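Local atomic coordinates of RimK-related lysine biosynthesis protein (Thermococcus kodakarensis, PDB entry 5K2M), a protein that binds ADP and magnesium ions and is probably an ATP-dependent ligase of the RimK family, LysX subfamily, acting in amino-acid biosynthesis. Residues E142-L145 and E146-W150. Numbering follows the deposited sequence.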
loop_
_atom_site.group_PDB
_atom_site.type_symbol
_atom_site.label_atom_id
_atom_site.label_comp_id
_atom_site.label_asym_id
_atom_site.label_seq_id
_atom_site.Cartn_x
_atom_site.Cartn_y
_atom_site.Cartn_z
ATOM N N GLU A 142 -24.539 -1.166 -50.449
ATOM C CA GLU A 142 -24.161 0.112 -49.864
ATOM C C GLU A 142 -25.145 0.576 -48.794
ATOM O O GLU A 142 -24.739 0.992 -47.712
ATOM C CB GLU A 142 -24.035 1.178 -50.960
ATOM C CG GLU A 142 -22.728 1.039 -51.710
ATOM C CD GLU A 142 -22.528 2.061 -52.808
ATOM O OE1 GLU A 142 -21.692 1.768 -53.683
ATOM O OE2 GLU A 142 -23.160 3.138 -52.793
ATOM N N ALA A 143 -26.435 0.485 -49.088
ATOM C CA ALA A 143 -27.465 0.885 -48.129
ATOM C C ALA A 143 -27.350 0.073 -46.836
ATOM O O ALA A 143 -27.307 0.644 -45.755
ATOM C CB ALA A 143 -28.844 0.722 -48.742
ATOM N N VAL A 144 -27.253 -1.251 -46.954
ATOM C CA VAL A 144 -27.106 -2.116 -45.786
ATOM C C VAL A 144 -25.859 -1.751 -44.978
ATOM O O VAL A 144 -25.927 -1.592 -43.758
ATOM C CB VAL A 144 -27.069 -3.606 -46.185
ATOM C CG1 VAL A 144 -26.677 -4.497 -45.002
ATOM C CG2 VAL A 144 -28.428 -4.023 -46.720
ATOM N N LEU A 145 -24.725 -1.611 -45.654
ATOM C CA LEU A 145 -23.475 -1.289 -44.960
ATOM C C LEU A 145 -23.495 0.112 -44.329
ATOM O O LEU A 145 -22.936 0.309 -43.243
ATOM C CB LEU A 145 -22.284 -1.424 -45.902
ATOM C CG LEU A 145 -22.032 -2.834 -46.444
ATOM C CD1 LEU A 145 -20.954 -2.763 -47.509
ATOM C CD2 LEU A 145 -21.628 -3.785 -45.326
ATOM N N GLU A 146 -24.140 1.071 -44.992
ATOM C CA GLU A 146 -24.342 2.415 -44.409
ATOM C C GLU A 146 -25.104 2.320 -43.096
ATOM O O GLU A 146 -24.749 2.954 -42.109
ATOM C CB GLU A 146 -25.118 3.353 -45.358
ATOM C CG GLU A 146 -24.271 4.356 -46.129
ATOM C CD GLU A 146 -23.582 5.385 -45.233
ATOM O OE1 GLU A 146 -24.265 6.268 -44.648
ATOM O OE2 GLU A 146 -22.339 5.297 -45.124
ATOM N N HIS A 147 -26.166 1.532 -43.084
ATOM C CA HIS A 147 -26.961 1.399 -41.860
ATOM C C HIS A 147 -26.229 0.643 -40.758
ATOM O O HIS A 147 -26.245 1.078 -39.613
ATOM C CB HIS A 147 -28.336 0.802 -42.158
ATOM C CG HIS A 147 -29.211 1.730 -42.932
ATOM N ND1 HIS A 147 -30.300 2.370 -42.377
ATOM C CD2 HIS A 147 -29.119 2.185 -44.202
ATOM C CE1 HIS A 147 -30.854 3.152 -43.284
ATOM N NE2 HIS A 147 -30.156 3.060 -44.397
ATOM N N ARG A 148 -25.564 -0.458 -41.097
ATOM C CA ARG A 148 -24.777 -1.200 -40.109
ATOM C C ARG A 148 -23.709 -0.317 -39.459
ATOM O O ARG A 148 -23.491 -0.375 -38.252
ATOM C CB ARG A 148 -24.108 -2.406 -40.751
ATOM C CG ARG A 148 -25.070 -3.497 -41.169
ATOM C CD ARG A 148 -25.667 -4.224 -39.984
ATOM N NE ARG A 148 -26.061 -5.553 -40.423
ATOM C CZ ARG A 148 -25.214 -6.577 -40.557
ATOM N NH1 ARG A 148 -25.679 -7.732 -41.011
ATOM N NH2 ARG A 148 -23.916 -6.460 -40.229
ATOM N N LYS A 149 -23.052 0.489 -40.281
ATOM C CA LYS A 149 -22.034 1.442 -39.851
ATOM C C LYS A 149 -22.520 2.328 -38.701
ATOM O O LYS A 149 -21.823 2.474 -37.697
ATOM C CB LYS A 149 -21.634 2.302 -41.057
ATOM C CG LYS A 149 -20.708 3.486 -40.801
ATOM C CD LYS A 149 -20.800 4.477 -41.963
ATOM C CE LYS A 149 -19.523 5.280 -42.162
ATOM N NZ LYS A 149 -19.229 6.170 -41.007
ATOM N N TRP A 150 -23.715 2.902 -38.843
ATOM C CA TRP A 150 -24.235 3.839 -37.846
ATOM C C TRP A 150 -24.989 3.189 -36.699
ATOM O O TRP A 150 -25.474 3.884 -35.819
ATOM C CB TRP A 150 -25.108 4.917 -38.505
ATOM C CG TRP A 150 -24.310 5.902 -39.289
ATOM C CD1 TRP A 150 -24.435 6.183 -40.614
ATOM C CD2 TRP A 150 -23.231 6.722 -38.803
ATOM N NE1 TRP A 150 -23.517 7.137 -40.987
ATOM C CE2 TRP A 150 -22.764 7.485 -39.896
ATOM C CE3 TRP A 150 -22.621 6.890 -37.549
ATOM C CZ2 TRP A 150 -21.713 8.411 -39.776
ATOM C CZ3 TRP A 150 -21.571 7.804 -37.431
ATOM C CH2 TRP A 150 -21.130 8.553 -38.543
#
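Val144 and Arg148 meet one turn apart on the side of helix 138-150 that lies against the sheet. The backbone N of Arg148 bonds to Val144 O at 2.9 Å. Arg148 CG passes 3.3 Å from the same Val144 O. It also lies 4.3 Å from Val144 CG1. With CG beside its own backbone N (chi1 -69°), the first part of the arginine chain passes Val144; the chain then bends at chi2 and leads away, and its NH2 bonds to Tyr156 O. Both side chains touch Ser121 of strand 119-122. Leu145, also buried, packs on Ala108 and His159, and its O receives the backbone N of Lys149 at 3.0 Å.

The next face of the helix is closed by a second subunit. Glu146 N bonds to Glu142 O at 2.8 Å, while the bent Glu146 chain carries OE1 to Leu131 N of that subunit. Ala143 and His147 share this interface, the histidine packing on Arg148 of the second subunit; an alanine in place of His147 would probably leave that arginine without the side chain it packs against and open a gap between the subunits. Lys149 and Trp150 form the looser, solvent-exposed end, where Lys149 NZ stands 3.5 Å above one face of the Trp150 indole, offset toward its rim.

The successive i to i+4 backbone bonds are those of a regular alpha-helix, here one packed on the four-stranded antiparallel sheet 99-102, 159-163, 119-122 and 133-135 of the ATP-grasp fold, whose strand 119-122 supplies the ADP-binding Lys122.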